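Local coordinates for protein ArsR family transcriptional regulator (Staphylococcus aureus, PDB 6CDB) that binds zinc and probably acts as a DNA-binding transcriptional repressor of the ArsR family, working as a dimer with a winged helix-turn-helix fold, at residues R30-L34 with I45-L51; L66-K70 with S81-V87. The protein carries 1 engineered substitution. One frame throughout, in Å; residues are numbered along the deposited sequence.

Both contacts lie within the ArsR-type DNA-binding domain and follow one another along the chain without nesting or crossing. After helix 10-23, the chain enters helix 26-37, and contact 1 closes the first loop by bringing the end of helix 42-49 back against it. Helix 53-65 comes next; contact 2 then closes the beta hairpin, joining the turn after that helix and the start of strand 69-74 to the end of strand 77-82 and the first turn of helix 85-99. Their centres are about 16 Å apart, yet Met32 of helix 26-37 bridges them by packing on Val69, Leu82 and Val87. Both contacts also touch the second subunit.

Contact 1 of 2, residues R30-L34 with I45-L51; sequences RIMEL and ISHQLNL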
loop_
_atom_site.group_PDB
_atom_site.type_symbol
_atom_site.label_atom_id
_atom_site.label_comp_id
_atom_site.label_asym_id
_atom_site.label_seq_id
_atom_site.Cartn_x
_atom_site.Cartn_y
_atom_site.Cartn_z
ATOM N N ARG A 30 11.791 3.767 -0.929
ATOM C CA ARG A 30 12.879 4.424 -0.205
ATOM C C ARG A 30 12.668 5.931 -0.146
ATOM O O ARG A 30 12.899 6.571 0.897
ATOM C CB ARG A 30 14.227 4.092 -0.855
ATOM C CG ARG A 30 14.719 2.678 -0.578
ATOM C CD ARG A 30 16.240 2.668 -0.547
ATOM N NE ARG A 30 16.789 2.943 -1.865
ATOM C CZ ARG A 30 17.946 3.561 -2.105
ATOM N NH1 ARG A 30 18.718 4.007 -1.108
ATOM N NH2 ARG A 30 18.323 3.739 -3.358
ATOM N N ILE A 31 12.232 6.517 -1.258
ATOM C CA ILE A 31 11.901 7.938 -1.266
ATOM C C ILE A 31 10.785 8.227 -0.263
ATOM O O ILE A 31 10.864 9.180 0.526
ATOM C CB ILE A 31 11.507 8.379 -2.687
ATOM C CG1 ILE A 31 12.702 8.240 -3.646
ATOM C CG2 ILE A 31 10.933 9.800 -2.672
ATOM C CD1 ILE A 31 12.343 8.488 -5.098
ATOM N N MET A 32 9.725 7.406 -0.283
ATOM C CA MET A 32 8.582 7.659 0.593
ATOM C C MET A 32 8.963 7.515 2.057
ATOM O O MET A 32 8.484 8.275 2.902
ATOM C CB MET A 32 7.433 6.709 0.268
ATOM C CG MET A 32 6.814 6.881 -1.113
ATOM S SD MET A 32 5.774 8.330 -1.278
ATOM C CE MET A 32 4.294 7.710 -0.461
ATOM N N GLU A 33 9.791 6.525 2.388
ATOM C CA GLU A 33 10.210 6.373 3.776
ATOM C C GLU A 33 11.056 7.569 4.219
ATOM O O GLU A 33 10.865 8.099 5.327
ATOM C CB GLU A 33 10.955 5.049 3.940
ATOM C CG GLU A 33 11.161 4.597 5.381
ATOM C CD GLU A 33 12.425 5.164 5.996
ATOM O OE1 GLU A 33 13.357 5.479 5.229
ATOM O OE2 GLU A 33 12.476 5.303 7.235
ATOM N N LEU A 34 11.963 8.039 3.350
ATOM C CA LEU A 34 12.731 9.244 3.670
ATOM C C LEU A 34 11.803 10.417 3.982
ATOM O O LEU A 34 11.985 11.132 4.980
ATOM C CB LEU A 34 13.675 9.585 2.504
ATOM C CG LEU A 34 14.751 10.669 2.649
ATOM C CD1 LEU A 34 15.878 10.441 1.637
ATOM C CD2 LEU A 34 14.171 12.072 2.479
ATOM N N ILE A 45 17.148 14.300 -1.287
ATOM C CA ILE A 45 16.704 12.921 -1.493
ATOM C C ILE A 45 17.723 12.169 -2.332
ATOM O O ILE A 45 18.164 11.066 -1.982
ATOM C CB ILE A 45 15.318 12.897 -2.162
ATOM C CG1 ILE A 45 14.262 13.569 -1.271
ATOM C CG2 ILE A 45 14.921 11.452 -2.524
ATOM C CD1 ILE A 45 12.968 13.910 -2.002
ATOM N N SER A 46 18.114 12.775 -3.455
ATOM C CA SER A 46 19.086 12.181 -4.361
ATOM C C SER A 46 20.384 11.853 -3.633
ATOM O O SER A 46 20.886 10.724 -3.714
ATOM C CB SER A 46 19.325 13.144 -5.518
ATOM O OG SER A 46 20.651 13.025 -5.987
ATOM N N HIS A 47 20.923 12.824 -2.887
ATOM C CA HIS A 47 22.178 12.600 -2.171
ATOM C C HIS A 47 22.034 11.501 -1.123
ATOM O O HIS A 47 22.866 10.590 -1.042
ATOM C CB HIS A 47 22.636 13.896 -1.516
ATOM C CG HIS A 47 23.873 13.741 -0.694
ATOM N ND1 HIS A 47 23.857 13.750 0.683
ATOM C CD2 HIS A 47 25.163 13.551 -1.057
ATOM C CE1 HIS A 47 25.089 13.598 1.135
ATOM N NE2 HIS A 47 25.901 13.473 0.100
ATOM N N GLN A 48 20.968 11.561 -0.322
ATOM C CA GLN A 48 20.800 10.612 0.773
ATOM C C GLN A 48 20.623 9.184 0.264
ATOM O O GLN A 48 21.184 8.246 0.843
ATOM C CB GLN A 48 19.608 11.026 1.644
ATOM C CG GLN A 48 19.542 10.314 2.991
ATOM C CD GLN A 48 20.926 10.112 3.620
ATOM O OE1 GLN A 48 21.544 11.060 4.122
ATOM N NE2 GLN A 48 21.418 8.866 3.584
ATOM N N LEU A 49 19.843 8.993 -0.806
ATOM C CA LEU A 49 19.558 7.644 -1.299
ATOM C C LEU A 49 20.540 7.166 -2.366
ATOM O O LEU A 49 20.476 6.004 -2.766
ATOM C CB LEU A 49 18.120 7.568 -1.854
ATOM C CG LEU A 49 17.032 7.955 -0.850
ATOM C CD1 LEU A 49 15.645 7.923 -1.489
ATOM C CD2 LEU A 49 17.081 7.038 0.371
ATOM N N ASN A 50 21.453 8.022 -2.814
ATOM C CA ASN A 50 22.367 7.702 -3.911
ATOM C C ASN A 50 21.585 7.337 -5.173
ATOM O O ASN A 50 21.772 6.277 -5.783
ATOM C CB ASN A 50 23.360 6.603 -3.526
ATOM C CG ASN A 50 24.567 6.575 -4.449
ATOM O OD1 ASN A 50 24.908 5.545 -5.031
ATOM N ND2 ASN A 50 25.198 7.726 -4.610
ATOM N N LEU A 51 20.692 8.245 -5.553
ATOM C CA LEU A 51 19.913 8.183 -6.777
ATOM C C LEU A 51 20.121 9.493 -7.520
ATOM O O LEU A 51 20.320 10.539 -6.899
ATOM C CB LEU A 51 18.415 7.961 -6.470
ATOM C CG LEU A 51 18.108 6.688 -5.677
ATOM C CD1 LEU A 51 16.657 6.652 -5.175
ATOM C CD2 LEU A 51 18.435 5.453 -6.552
HETATM O O HOH W 1 20.790 3.752 -4.538
#
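Arg30 and Leu49 show how two helices of a helix-turn-helix domain can be joined by aliphatic packing and by a charged donor hydrogen-bonding to a backbone carbonyl. The short axes of 30-34 and 45-49 come no closer than 10.8 Å, steeply inclined at 109°, and side chains fill the space between them. Arg30 and Leu49 lie alongside each other, pointing opposite ways. The arginine CB starts near Leu49 CD1; the chain then bends at chi2 (-149°) and again at chi3, which carries the guanidinium to the C-terminal end of helix 42-49. There Leu49 CB lies over one face of the group, 3.7 Å from NH1, while Leu51 CD2 approaches NH2 obliquely. Both terminal nitrogens grip a single acceptor end-on: NH1 reaches Leu49 O at 3.1 Å, in the carbonyl plane and on a lone pair, and NH2 reaches it at 3.2 Å, tilted from that plane. Both bonds are bent, as expected when two nitrogens share one acceptor, and the oxygen lies a little out of the guanidinium plane. A water accepts from Arg30 NH2 at 2.7 Å and donates to Leu49 O, and Asn27 OD1 also bonds to NH2.

The rest is aliphatic. Ile31 CG1 meets Leu49 CD1 at 3.7 Å, the side chains crossing at about a right angle. Leu34, its CG anti to the backbone N (chi1 -171°), splits its methyls: CD1 rests on Leu49 CG and Gln48 CB, and CD2 on Ile45 CG1 at 4.0 Å. Leu60 and Val56 of helix 53-65 continue the core behind Ile31 and Ile45.

Leu49 O lies where the helix stops, Asn50 taking up positive phi. The helix dipole should make that carbonyl more attractive to a cation, and the guanidinium probably offsets the partial negative charge there.

Contact 2 of 2, residues L66-K70 with S81-V87; sequences LHLVK and SLDDIHV. Engineered in segment 66-70: Leu66 (natural residue Val). With ZN (zinc ion), chain C.
Lys70 and Ser81 pair in the antiparallel hairpin that forms the wing of this winged helix-turn-helix fold. Their backbones exchange two hydrogen bonds: Lys70 N to Ser81 O and Ser81 N to Lys70 O, each 2.9 Å. With its CG between the backbone N and the carbonyl carbon (chi1 64°), Lys70 runs out along the neighbouring strand and turns only at chi4. Its NZ thereby donates to Ser81 OG at 2.8 Å and to Asp83 O at 3.1 Å, the latter from above the carbonyl plane.

Next to this pair, Val69 and Leu82 form a non-hydrogen-bonded pair whose side chains diverge, and Val69 CA makes a CA-H...O contact with Ser81 O. A water donates to Val69 O and Asp83 OD1, 2.7 Å from each, helping to place the carboxylate. Asp83 N bonds to Leu68 O, again from above the carbonyl plane. The same oxygen has Val87 CG1 3.5 Å away, and Leu68 CD2 packs on Val87 CG2 at 4.1 Å, the two side chains crossing at about a right angle.

Farther out, His67 has positive phi and ends helix 53-65 in a Schellman motif; its O lies against Asp83 CB. His97 of the second subunit binds zinc through ND1 while its NE2 bonds to His67 O, a second-shell partner. Asp84 N-caps helix 85-99, its OD2 receiving weak bonds from His86 N and Val87 N, leaving OD1 to coordinate the zinc. His100 of the second subunit completes the site, so the metal joins the start of helix 85-99 to that subunit. At the ion, Asp84 OD1 binds at 1.9 Å and His86 coordinates through ND1.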
loop_
_atom_site.group_PDB
_atom_site.type_symbol
_atom_site.label_atom_id
_atom_site.label_comp_id
_atom_site.label_asym_id
_atom_site.label_seq_id
_atom_site.Cartn_x
_atom_site.Cartn_y
_atom_site.Cartn_z
ATOM N N LEU A 66 -0.403 11.054 -8.266
ATOM C CA LEU A 66 -1.300 10.190 -7.517
ATOM C C LEU A 66 -1.589 10.720 -6.122
ATOM O O LEU A 66 -2.159 9.994 -5.303
ATOM C CB LEU A 66 -0.724 8.776 -7.429
ATOM C CG LEU A 66 -0.617 8.059 -8.774
ATOM C CD1 LEU A 66 0.082 6.741 -8.583
ATOM C CD2 LEU A 66 -1.986 7.848 -9.379
ATOM N N HIS A 67 -1.209 11.966 -5.838
ATOM C CA HIS A 67 -1.480 12.609 -4.553
ATOM C C HIS A 67 -0.850 11.847 -3.402
ATOM O O HIS A 67 -1.404 11.791 -2.305
ATOM C CB HIS A 67 -2.982 12.790 -4.314
ATOM C CG HIS A 67 -3.655 13.592 -5.380
ATOM N ND1 HIS A 67 -3.475 14.953 -5.510
ATOM C CD2 HIS A 67 -4.481 13.223 -6.385
ATOM C CE1 HIS A 67 -4.167 15.388 -6.547
ATOM N NE2 HIS A 67 -4.787 14.358 -7.095
ATOM N N LEU A 68 0.322 11.268 -3.642
ATOM C CA LEU A 68 1.075 10.597 -2.591
ATOM C C LEU A 68 2.158 11.478 -1.977
ATOM O O LEU A 68 2.527 11.267 -0.816
ATOM C CB LEU A 68 1.690 9.301 -3.137
ATOM C CG LEU A 68 0.610 8.297 -3.591
ATOM C CD1 LEU A 68 1.247 7.067 -4.194
ATOM C CD2 LEU A 68 -0.305 7.930 -2.427
ATOM N N VAL A 69 2.685 12.449 -2.728
ATOM C CA VAL A 69 3.554 13.485 -2.187
ATOM C C VAL A 69 3.025 14.825 -2.668
ATOM O O VAL A 69 2.267 14.907 -3.633
ATOM C CB VAL A 69 5.032 13.322 -2.613
ATOM C CG1 VAL A 69 5.584 11.991 -2.123
ATOM C CG2 VAL A 69 5.164 13.445 -4.139
ATOM N N LYS A 70 3.418 15.882 -1.969
ATOM C CA LYS A 70 3.157 17.242 -2.409
ATOM C C LYS A 70 4.454 18.025 -2.285
ATOM O O LYS A 70 5.425 17.562 -1.666
ATOM C CB LYS A 70 2.044 17.896 -1.588
ATOM C CG LYS A 70 2.414 18.065 -0.119
ATOM C CD LYS A 70 1.276 18.686 0.676
ATOM C CE LYS A 70 1.685 18.900 2.125
ATOM N NZ LYS A 70 2.251 17.647 2.698
ATOM N N SER A 81 6.995 16.361 0.520
ATOM C CA SER A 81 6.540 15.715 1.738
ATOM C C SER A 81 5.477 14.697 1.365
ATOM O O SER A 81 4.901 14.751 0.275
ATOM C CB SER A 81 5.988 16.743 2.729
ATOM O OG SER A 81 4.973 17.521 2.106
ATOM N N LEU A 82 5.230 13.753 2.268
ATOM C CA LEU A 82 4.055 12.907 2.102
ATOM C C LEU A 82 2.815 13.792 2.061
ATOM O O LEU A 82 2.732 14.802 2.768
ATOM C CB LEU A 82 3.958 11.882 3.232
ATOM C CG LEU A 82 5.113 10.880 3.340
ATOM C CD1 LEU A 82 4.766 9.731 4.284
ATOM C CD2 LEU A 82 5.535 10.352 1.966
ATOM N N ASP A 83 1.851 13.413 1.218
ATOM C CA ASP A 83 0.764 14.328 0.886
ATOM C C ASP A 83 -0.054 14.711 2.117
ATOM O O ASP A 83 -0.265 15.898 2.379
ATOM C CB ASP A 83 -0.134 13.721 -0.190
ATOM C CG ASP A 83 -1.367 14.580 -0.471
ATOM O OD1 ASP A 83 -1.272 15.480 -1.333
ATOM O OD2 ASP A 83 -2.421 14.367 0.186
ATOM N N ASP A 84 -0.527 13.727 2.882
ATOM C CA ASP A 84 -1.273 14.020 4.109
ATOM C C ASP A 84 -1.115 12.846 5.071
ATOM O O ASP A 84 -0.343 11.915 4.829
ATOM C CB ASP A 84 -2.745 14.352 3.796
ATOM C CG ASP A 84 -3.549 13.154 3.264
ATOM O OD1 ASP A 84 -4.652 13.376 2.705
ATOM O OD2 ASP A 84 -3.109 11.988 3.393
ATOM N N ILE A 85 -1.882 12.882 6.161
ATOM C CA ILE A 85 -1.718 11.899 7.224
ATOM C C ILE A 85 -2.147 10.492 6.790
ATOM O O ILE A 85 -1.682 9.496 7.359
ATOM C CB ILE A 85 -2.494 12.353 8.470
ATOM C CG1 ILE A 85 -2.058 11.510 9.661
ATOM C CG2 ILE A 85 -4.005 12.223 8.232
ATOM C CD1 ILE A 85 -3.119 11.380 10.720
ATOM N N HIS A 86 -3.067 10.366 5.828
ATOM C CA HIS A 86 -3.446 9.030 5.379
ATOM C C HIS A 86 -2.279 8.332 4.696
ATOM O O HIS A 86 -2.073 7.126 4.879
ATOM C CB HIS A 86 -4.650 9.105 4.436
ATOM C CG HIS A 86 -5.746 9.985 4.951
ATOM N ND1 HIS A 86 -6.179 11.107 4.280
ATOM C CD2 HIS A 86 -6.459 9.934 6.101
ATOM C CE1 HIS A 86 -7.135 11.696 4.979
ATOM N NE2 HIS A 86 -7.317 11.008 6.091
ATOM N N VAL A 87 -1.515 9.075 3.899
ATOM C CA VAL A 87 -0.361 8.493 3.218
ATOM C C VAL A 87 0.711 8.100 4.229
ATOM O O VAL A 87 1.233 6.976 4.196
ATOM C CB VAL A 87 0.170 9.470 2.156
ATOM C CG1 VAL A 87 1.370 8.866 1.409
ATOM C CG2 VAL A 87 -0.941 9.819 1.170
HETATM ZN ZN ZN C . -5.690 11.825 2.426
HETATM O O HOH W 2 -0.298 15.662 -3.880
#